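PDB 6IJF: Tae4 from Agrobacterium tumefaciens, which appears to be a type VI secretion amidase effector, probably cleaving amide bonds in the peptidoglycan peptides of competing bacteria. Local coordinates for residues I33-F38 with S66-Q71; V52-V57 with K78-N83; N110-R115 with D134-G139. All blocks are in the same frame, centred on the assembly; numbering follows the deposited sequence.

Contact 1: residues I33-F38 with S66-Q71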
loop_
_atom_site.group_PDB
_atom_site.type_symbol
_atom_site.label_atom_id
_atom_site.label_comp_id
_atom_site.label_asym_id
_atom_site.label_seq_id
_atom_site.Cartn_x
_atom_site.Cartn_y
_atom_site.Cartn_z
ATOM N N ILE C 33 26.222 -8.600 17.129
ATOM C CA ILE C 33 26.672 -10.019 17.216
ATOM C C ILE C 33 28.088 -10.175 16.652
ATOM O O ILE C 33 28.606 -11.308 16.690
ATOM C CB ILE C 33 25.681 -10.973 16.541
ATOM C CG1 ILE C 33 25.538 -10.725 15.040
ATOM C CG2 ILE C 33 24.342 -10.924 17.263
ATOM C CD1 ILE C 33 24.723 -11.790 14.333
ATOM N N GLY C 34 28.701 -9.094 16.180
ATOM C CA GLY C 34 30.123 -9.110 15.787
ATOM C C GLY C 34 30.304 -9.563 14.352
ATOM O O GLY C 34 31.377 -10.080 14.032
ATOM N N TRP C 35 29.313 -9.336 13.491
ATOM C CA TRP C 35 29.368 -9.747 12.064
ATOM C C TRP C 35 29.503 -8.525 11.167
ATOM O O TRP C 35 28.965 -8.569 10.040
ATOM C CB TRP C 35 28.114 -10.525 11.683
ATOM C CG TRP C 35 27.960 -11.850 12.335
ATOM C CD1 TRP C 35 28.589 -12.343 13.441
ATOM C CD2 TRP C 35 27.048 -12.864 11.901
ATOM N NE1 TRP C 35 28.128 -13.604 13.719
ATOM C CE2 TRP C 35 27.180 -13.945 12.792
ATOM C CE3 TRP C 35 26.138 -12.955 10.846
ATOM C CZ2 TRP C 35 26.432 -15.110 12.648
ATOM C CZ3 TRP C 35 25.404 -14.112 10.703
ATOM C CH2 TRP C 35 25.550 -15.171 11.596
ATOM N N GLU C 36 30.161 -7.466 11.639
ATOM C CA GLU C 36 30.304 -6.199 10.866
ATOM C C GLU C 36 30.824 -6.495 9.456
ATOM O O GLU C 36 30.399 -5.833 8.501
ATOM C CB GLU C 36 31.275 -5.217 11.540
ATOM C CG GLU C 36 30.776 -4.661 12.854
ATOM C CD GLU C 36 31.184 -5.458 14.083
ATOM O OE1 GLU C 36 31.195 -6.699 14.013
ATOM O OE2 GLU C 36 31.467 -4.819 15.116
ATOM N N SER C 37 31.721 -7.465 9.321
ATOM C CA SER C 37 32.408 -7.779 8.044
ATOM C C SER C 37 31.443 -8.392 7.029
ATOM O O SER C 37 31.816 -8.420 5.859
ATOM C CB SER C 37 33.600 -8.676 8.294
ATOM O OG SER C 37 33.178 -9.999 8.601
ATOM N N PHE C 38 30.252 -8.868 7.436
ATOM C CA PHE C 38 29.225 -9.402 6.499
ATOM C C PHE C 38 28.233 -8.316 6.045
ATOM O O PHE C 38 27.328 -8.658 5.237
ATOM C CB PHE C 38 28.465 -10.569 7.132
ATOM C CG PHE C 38 29.294 -11.777 7.473
ATOM C CD1 PHE C 38 30.552 -11.981 6.919
ATOM C CD2 PHE C 38 28.794 -12.750 8.325
ATOM C CE1 PHE C 38 31.305 -13.097 7.250
ATOM C CE2 PHE C 38 29.542 -13.873 8.661
ATOM C CZ PHE C 38 30.796 -14.041 8.114
ATOM N N SER C 66 24.128 -25.404 14.289
ATOM C CA SER C 66 24.037 -24.047 13.686
ATOM C C SER C 66 25.109 -23.865 12.625
ATOM O O SER C 66 26.181 -24.456 12.764
ATOM C CB SER C 66 24.116 -23.006 14.767
ATOM O OG SER C 66 25.389 -23.008 15.389
ATOM N N SER C 67 24.824 -23.064 11.609
ATOM C CA SER C 67 25.801 -22.674 10.552
ATOM C C SER C 67 26.875 -21.744 11.144
ATOM O O SER C 67 28.014 -21.811 10.690
ATOM C CB SER C 67 25.109 -22.050 9.363
ATOM O OG SER C 67 24.320 -20.927 9.741
ATOM N N HIS C 68 26.514 -20.905 12.119
ATOM C CA HIS C 68 27.353 -19.769 12.578
ATOM C C HIS C 68 27.229 -19.564 14.081
ATOM O O HIS C 68 26.359 -20.201 14.740
ATOM C CB HIS C 68 26.953 -18.460 11.882
ATOM C CG HIS C 68 27.212 -18.405 10.417
ATOM N ND1 HIS C 68 26.488 -19.145 9.499
ATOM C CD2 HIS C 68 28.070 -17.639 9.694
ATOM C CE1 HIS C 68 26.905 -18.863 8.281
ATOM N NE2 HIS C 68 27.863 -17.921 8.372
ATOM N N ARG C 69 28.070 -18.667 14.602
ATOM C CA ARG C 69 28.067 -18.309 16.044
ATOM C C ARG C 69 28.116 -16.789 16.206
ATOM O O ARG C 69 28.728 -16.106 15.351
ATOM C CB ARG C 69 29.235 -18.998 16.762
ATOM C CG ARG C 69 29.179 -20.501 16.586
ATOM C CD ARG C 69 29.731 -21.303 17.749
ATOM N NE ARG C 69 28.905 -22.457 18.114
ATOM C CZ ARG C 69 28.838 -23.606 17.451
ATOM N NH1 ARG C 69 29.515 -23.771 16.326
ATOM N NH2 ARG C 69 28.066 -24.579 17.907
ATOM N N ILE C 70 27.475 -16.315 17.280
ATOM C CA ILE C 70 27.608 -14.929 17.822
ATOM C C ILE C 70 29.070 -14.781 18.254
ATOM O O ILE C 70 29.576 -15.676 18.976
ATOM C CB ILE C 70 26.617 -14.711 18.977
ATOM C CG1 ILE C 70 25.163 -14.831 18.492
ATOM C CG2 ILE C 70 26.854 -13.362 19.668
ATOM C CD1 ILE C 70 24.124 -14.653 19.592
ATOM N N GLN C 71 29.719 -13.713 17.777
ATOM C CA GLN C 71 31.171 -13.465 17.938
ATOM C C GLN C 71 31.441 -12.425 19.021
ATOM O O GLN C 71 32.609 -12.191 19.277
ATOM C CB GLN C 71 31.776 -12.961 16.628
ATOM C CG GLN C 71 31.656 -13.947 15.477
ATOM C CD GLN C 71 32.455 -15.215 15.670
ATOM O OE1 GLN C 71 33.590 -15.172 16.126
ATOM N NE2 GLN C 71 31.894 -16.356 15.297
#
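Trp35 meets the carbonyl oxygen of Arg69 and the side chains of His68 and Gln71, an example of a buried aromatic whose one polar atom, NE1, is hydrogen-bonded. From CB, CG lies anti to the carbonyl carbon (chi1 -67°), and the ring reaches out to the short strand 68-69. CD1 meets Gln71 CG at 4.0 Å, the two side chains crossing at about a right angle. NE1 points to Arg69 O, which lies at the ring edge, in plane, at 3.0 Å, with an N-H...O angle of 151°. Further round, CZ2 of Trp35 packs on His68 CB at 3.5 Å, and CH2 of Trp35 lies 3.8 Å from His68 CG, the two rings being oblique at 42°. Over the centre of one face sits Ile33 CD1, 3.5 Å above the indole plane; on the opposite face Phe38 CE2 lies nearer the rim.

The carbonyl of Arg69 is gripped twice, since Gln71 NE2 bonds to Arg69 O at 3.2 Å from the other side of the carbonyl plane. Next to this, Gln71 N bonds to Ile33 O at 2.9 Å, where helix 26-33 ends in a Schellman motif with Gly34 at positive phi. Tyr44 stacks on Phe38 and bonds to His68 NE2. Two directional bonds thus tie the loop after helix 26-33 to Arg69 and Gln71, at and just past the strand, while apolar contact on both indole faces would be expected to limit tilting.

Contact 2: residues V52-V57 with K78-N83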
loop_
_atom_site.group_PDB
_atom_site.type_symbol
_atom_site.label_atom_id
_atom_site.label_comp_id
_atom_site.label_asym_id
_atom_site.label_seq_id
_atom_site.Cartn_x
_atom_site.Cartn_y
_atom_site.Cartn_z
ATOM N N VAL C 52 15.384 -14.658 14.152
ATOM C CA VAL C 52 14.654 -15.677 14.962
ATOM C C VAL C 52 15.643 -16.455 15.856
ATOM O O VAL C 52 15.303 -16.676 17.058
ATOM C CB VAL C 52 13.771 -16.594 14.099
ATOM C CG1 VAL C 52 13.221 -17.753 14.936
ATOM C CG2 VAL C 52 12.626 -15.812 13.454
ATOM N N SER C 53 16.817 -16.823 15.348
ATOM C CA SER C 53 17.893 -17.483 16.162
ATOM C C SER C 53 18.200 -16.647 17.409
ATOM O O SER C 53 18.164 -17.188 18.527
ATOM C CB SER C 53 19.155 -17.693 15.365
ATOM O OG SER C 53 18.957 -18.537 14.265
ATOM N N ILE C 54 18.391 -15.339 17.247
ATOM C CA ILE C 54 18.770 -14.416 18.365
ATOM C C ILE C 54 17.655 -14.383 19.409
ATOM O O ILE C 54 17.969 -14.458 20.623
ATOM C CB ILE C 54 19.113 -13.031 17.813
ATOM C CG1 ILE C 54 20.456 -13.094 17.099
ATOM C CG2 ILE C 54 19.097 -11.986 18.913
ATOM C CD1 ILE C 54 20.731 -11.945 16.183
ATOM N N ALA C 55 16.397 -14.312 18.971
ATOM C CA ALA C 55 15.241 -14.329 19.886
ATOM C C ALA C 55 15.320 -15.573 20.798
ATOM O O ALA C 55 15.119 -15.435 22.042
ATOM C CB ALA C 55 13.951 -14.265 19.114
ATOM N N PHE C 56 15.602 -16.740 20.223
ATOM C CA PHE C 56 15.684 -18.027 20.982
ATOM C C PHE C 56 16.894 -17.994 21.935
ATOM O O PHE C 56 16.707 -18.197 23.155
ATOM C CB PHE C 56 15.702 -19.230 20.034
ATOM C CG PHE C 56 14.313 -19.692 19.648
ATOM C CD1 PHE C 56 13.579 -20.483 20.503
ATOM C CD2 PHE C 56 13.703 -19.249 18.488
ATOM C CE1 PHE C 56 12.286 -20.895 20.182
ATOM C CE2 PHE C 56 12.413 -19.647 18.163
ATOM C CZ PHE C 56 11.718 -20.491 19.005
ATOM N N VAL C 57 18.074 -17.704 21.407
ATOM C CA VAL C 57 19.328 -17.633 22.212
ATOM C C VAL C 57 19.116 -16.715 23.411
ATOM O O VAL C 57 19.384 -17.147 24.521
ATOM C CB VAL C 57 20.500 -17.146 21.358
ATOM C CG1 VAL C 57 21.686 -16.762 22.226
ATOM C CG2 VAL C 57 20.879 -18.189 20.338
ATOM N N LYS C 78 27.256 -18.587 21.195
ATOM C CA LYS C 78 25.938 -19.252 20.984
ATOM C C LYS C 78 25.653 -19.380 19.481
ATOM O O LYS C 78 26.160 -18.559 18.716
ATOM C CB LYS C 78 24.829 -18.498 21.721
ATOM C CG LYS C 78 24.976 -18.456 23.227
ATOM C CD LYS C 78 24.764 -19.829 23.858
ATOM C CE LYS C 78 24.705 -19.750 25.367
ATOM N NZ LYS C 78 24.691 -21.102 25.959
ATOM N N GLY C 79 24.873 -20.385 19.070
ATOM C CA GLY C 79 24.646 -20.721 17.646
ATOM C C GLY C 79 23.571 -19.856 16.980
ATOM O O GLY C 79 22.573 -19.509 17.645
ATOM N N ILE C 80 23.811 -19.474 15.723
ATOM C CA ILE C 80 22.874 -18.751 14.811
ATOM C C ILE C 80 22.721 -19.629 13.565
ATOM O O ILE C 80 23.751 -19.923 12.925
ATOM C CB ILE C 80 23.409 -17.361 14.383
ATOM C CG1 ILE C 80 23.551 -16.345 15.518
ATOM C CG2 ILE C 80 22.584 -16.789 13.239
ATOM C CD1 ILE C 80 22.364 -16.214 16.411
ATOM N N GLU C 81 21.497 -19.964 13.172
ATOM C CA GLU C 81 21.247 -20.573 11.835
ATOM C C GLU C 81 20.883 -19.460 10.864
ATOM O O GLU C 81 19.902 -18.718 11.135
ATOM C CB GLU C 81 20.150 -21.635 11.934
ATOM C CG GLU C 81 19.857 -22.346 10.624
ATOM C CD GLU C 81 21.120 -22.827 9.902
ATOM O OE1 GLU C 81 21.771 -23.757 10.398
ATOM O OE2 GLU C 81 21.475 -22.234 8.848
ATOM N N VAL C 82 21.631 -19.318 9.779
ATOM C CA VAL C 82 21.428 -18.189 8.818
ATOM C C VAL C 82 20.415 -18.586 7.743
ATOM O O VAL C 82 19.879 -17.679 7.095
ATOM C CB VAL C 82 22.760 -17.732 8.203
ATOM C CG1 VAL C 82 22.593 -16.833 6.991
ATOM C CG2 VAL C 82 23.631 -17.069 9.259
ATOM N N ASN C 83 20.170 -19.874 7.546
ATOM C CA ASN C 83 19.392 -20.409 6.389
ATOM C C ASN C 83 17.982 -20.668 6.900
ATOM O O ASN C 83 17.813 -21.456 7.883
ATOM C CB ASN C 83 19.969 -21.708 5.808
ATOM C CG ASN C 83 19.195 -22.227 4.610
ATOM O OD1 ASN C 83 19.454 -21.882 3.458
ATOM N ND2 ASN C 83 18.286 -23.120 4.885
#
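Ser53 and Ile80 bring the two backbones to 5.3 Å between their CA atoms, and the gap widens to 6.9 Å between the CA atoms of Val57 and Lys78. Residues 78-81 are extended, run in the opposite sense to the helix, and lie along the side of it that carries Ser53 and Val57, one turn apart. Where the chains are closest the link is polar: Glu81 N donates to Ser53 OG at 3.1 Å, with an N-H...O angle of 147°. The hydroxyl stands beside its own backbone N (chi1 -62°) and also bonds back to Ala49 O, one turn earlier, so it donates within the helix and accepts from Glu81 N just past the strand.

Helix 48-58 is consistent with clan CA peptidases, in which the central helix begins at the catalytic cysteine; here strand 79-80, paired antiparallel with 68-69, lies against its flank. Ile80 supplies apolar contact in the middle of that seam. Its CG1 lies anti to the carbonyl carbon, and CD1, turned at chi2 (-48°), settles 3.7 Å from Ser53 CB, with Ile54 CG1 equally near.

At the wider end Val57 straddles the strand's start with two branches. CG1 touches Lys78 CB at 3.6 Å, close to where the lysine chain bends at chi2 and heads off. CG2 presses on Gly79 O at 3.4 Å, a buried carbonyl that has no hydrogen-bond partner in the model. Beyond Ser53, Glu81 turns its carboxylate to Asn83 N, at the N-cap of helix 84-92: OE2 accepts from that nitrogen at 3.0 Å through its anti lone pair and pairs with Arg86.

Contact 3: residues N110-R115 with D134-G139; sequences NGIGAR and DLVRGG
Ile112 O, on a residue that packs against Val136 and Gly138, is gripped by two donors of a single residue. Arg115 N bonds to Ile112 O at 3.1 Å and closes a type II' turn, while Arg115 NE reaches the same oxygen at 3.2 Å from the opposite face of the carbonyl plane. The oxygen lies in the guanidinium plane. Arg115 NH2 adds a bond of 2.8 Å to Gly111 O, approached from above its carbonyl plane, and pairs with Asp101; the arginine thereby folds back over the last turn of helix 108-112. Gly113, with positive phi (65°), takes the second position of the turn.

Across the contact, Gly138 N donates to Arg115 O at 2.8 Å, somewhat bent at 141°. Beside it Gly138 CA approaches Gly113 O to 3.0 Å in a CA-H...O contact, made possible because the residue has no side chain on the side facing the turn.

The turn leads into strand 116-122, which pairs antiparallel with 131-137 in the five-stranded sheet of a protein whose family belongs to clan CA. On that second strand Asp134 OD2 is hydrogen-bonded to His132 NE2 and to the backbone N of Ser147 and Ala148, the last two near the Cys145-Cys149 disulfide; Asp134 and His132 are consistent with part of a cysteine-peptidase triad.

The apolar contact is looser. Ile112 CG2, anti to the backbone N, rests 4.1 Å from Gly138 CA, and CD1 of Ile112 comes to 4.3 Å from Val136 CG2. Phe158 of strand 155-160 touches both of these side chains and Arg115.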
loop_
_atom_site.group_PDB
_atom_site.type_symbol
_atom_site.label_atom_id
_atom_site.label_comp_id
_atom_site.label_asym_id
_atom_site.label_seq_id
_atom_site.Cartn_x
_atom_site.Cartn_y
_atom_site.Cartn_z
ATOM N N ASN C 110 -7.200 -17.526 9.454
ATOM C CA ASN C 110 -8.191 -18.163 10.361
ATOM C C ASN C 110 -7.560 -19.353 11.093
ATOM O O ASN C 110 -7.924 -19.582 12.262
ATOM C CB ASN C 110 -9.456 -18.578 9.610
ATOM C CG ASN C 110 -10.360 -17.393 9.331
ATOM O OD1 ASN C 110 -10.248 -16.343 9.962
ATOM N ND2 ASN C 110 -11.252 -17.557 8.378
ATOM N N GLY C 111 -6.627 -20.056 10.451
ATOM C CA GLY C 111 -5.823 -21.121 11.084
ATOM C C GLY C 111 -5.054 -20.649 12.315
ATOM O O GLY C 111 -5.175 -21.289 13.362
ATOM N N ILE C 112 -4.243 -19.592 12.185
ATOM C CA ILE C 112 -3.519 -18.921 13.311
ATOM C C ILE C 112 -4.555 -18.399 14.325
ATOM O O ILE C 112 -4.377 -18.652 15.509
ATOM C CB ILE C 112 -2.603 -17.792 12.790
ATOM C CG1 ILE C 112 -1.433 -18.368 11.973
ATOM C CG2 ILE C 112 -2.114 -16.918 13.933
ATOM C CD1 ILE C 112 -0.647 -17.363 11.173
ATOM N N GLY C 113 -5.571 -17.661 13.860
ATOM C CA GLY C 113 -6.645 -17.163 14.733
ATOM C C GLY C 113 -6.106 -16.179 15.749
ATOM O O GLY C 113 -5.359 -15.258 15.339
ATOM N N ALA C 114 -6.418 -16.378 17.032
ATOM C CA ALA C 114 -5.997 -15.467 18.122
ATOM C C ALA C 114 -4.677 -15.965 18.736
ATOM O O ALA C 114 -4.203 -15.354 19.705
ATOM C CB ALA C 114 -7.104 -15.325 19.149
ATOM N N ARG C 115 -4.084 -16.999 18.148
ATOM C CA ARG C 115 -2.858 -17.653 18.674
ATOM C C ARG C 115 -1.642 -16.806 18.266
ATOM O O ARG C 115 -1.748 -15.966 17.326
ATOM C CB ARG C 115 -2.817 -19.125 18.245
ATOM C CG ARG C 115 -4.084 -19.905 18.602
ATOM C CD ARG C 115 -4.041 -21.369 18.226
ATOM N NE ARG C 115 -3.958 -21.567 16.784
ATOM C CZ ARG C 115 -3.472 -22.662 16.208
ATOM N NH1 ARG C 115 -3.028 -23.656 16.952
ATOM N NH2 ARG C 115 -3.412 -22.780 14.896
ATOM N N ASP C 134 9.511 -16.036 11.070
ATOM C CA ASP C 134 9.160 -14.806 11.809
ATOM C C ASP C 134 8.342 -15.225 13.023
ATOM O O ASP C 134 8.037 -16.421 13.168
ATOM C CB ASP C 134 8.381 -13.830 10.905
ATOM C CG ASP C 134 8.539 -12.358 11.245
ATOM O OD1 ASP C 134 8.776 -12.040 12.420
ATOM O OD2 ASP C 134 8.513 -11.545 10.316
ATOM N N LEU C 135 8.039 -14.255 13.873
ATOM C CA LEU C 135 7.084 -14.392 14.993
ATOM C C LEU C 135 5.794 -13.706 14.596
ATOM O O LEU C 135 5.824 -12.655 13.947
ATOM C CB LEU C 135 7.632 -13.737 16.274
ATOM C CG LEU C 135 9.008 -14.233 16.739
ATOM C CD1 LEU C 135 9.355 -13.651 18.077
ATOM C CD2 LEU C 135 9.099 -15.750 16.764
ATOM N N VAL C 136 4.679 -14.281 14.986
ATOM C CA VAL C 136 3.362 -13.750 14.563
ATOM C C VAL C 136 2.471 -13.632 15.794
ATOM O O VAL C 136 2.567 -14.488 16.692
ATOM C CB VAL C 136 2.752 -14.621 13.453
ATOM C CG1 VAL C 136 2.507 -16.062 13.885
ATOM C CG2 VAL C 136 1.466 -13.985 12.901
ATOM N N ARG C 137 1.680 -12.569 15.831
ATOM C CA ARG C 137 0.564 -12.373 16.789
ATOM C C ARG C 137 -0.749 -12.397 16.009
ATOM O O ARG C 137 -0.928 -11.548 15.119
ATOM C CB ARG C 137 0.712 -11.039 17.534
ATOM C CG ARG C 137 1.918 -10.956 18.453
ATOM C CD ARG C 137 1.870 -9.595 19.173
ATOM N NE ARG C 137 2.873 -9.554 20.228
ATOM C CZ ARG C 137 2.779 -10.163 21.402
ATOM N NH1 ARG C 137 1.686 -10.826 21.738
ATOM N NH2 ARG C 137 3.777 -10.083 22.270
ATOM N N GLY C 138 -1.608 -13.373 16.285
ATOM C CA GLY C 138 -2.990 -13.402 15.781
ATOM C C GLY C 138 -3.829 -12.355 16.504
ATOM O O GLY C 138 -3.599 -12.089 17.684
ATOM N N GLY C 139 -4.665 -11.632 15.777
ATOM C CA GLY C 139 -5.586 -10.636 16.350
ATOM C C GLY C 139 -6.881 -10.646 15.581
ATOM O O GLY C 139 -6.980 -11.430 14.610
#

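How the contacts relate
The three contacts differ in depth and in chemistry. Contact 2 is the buried one, its centre about 9 Å from the centre of the chain, and mixes aliphatic packing with one hydroxyl bridge. Contacts 1 and 3 are partly buried, on opposite sides of the chain's centre and about 30 Å apart between their own centres; each has one backbone bond between the chain leaving a helix and a residue just past a strand, helped by an indole in one and by glycines in the other. Contacts 1 and 2 share the small sheet, probably joined by bonds from His68 O to Ile80 N and from Ile70 N to Lys78 O. Contact 3 belongs to the larger sheet and meets contact 2 through packing of Val52 CG2 on Asp134 N.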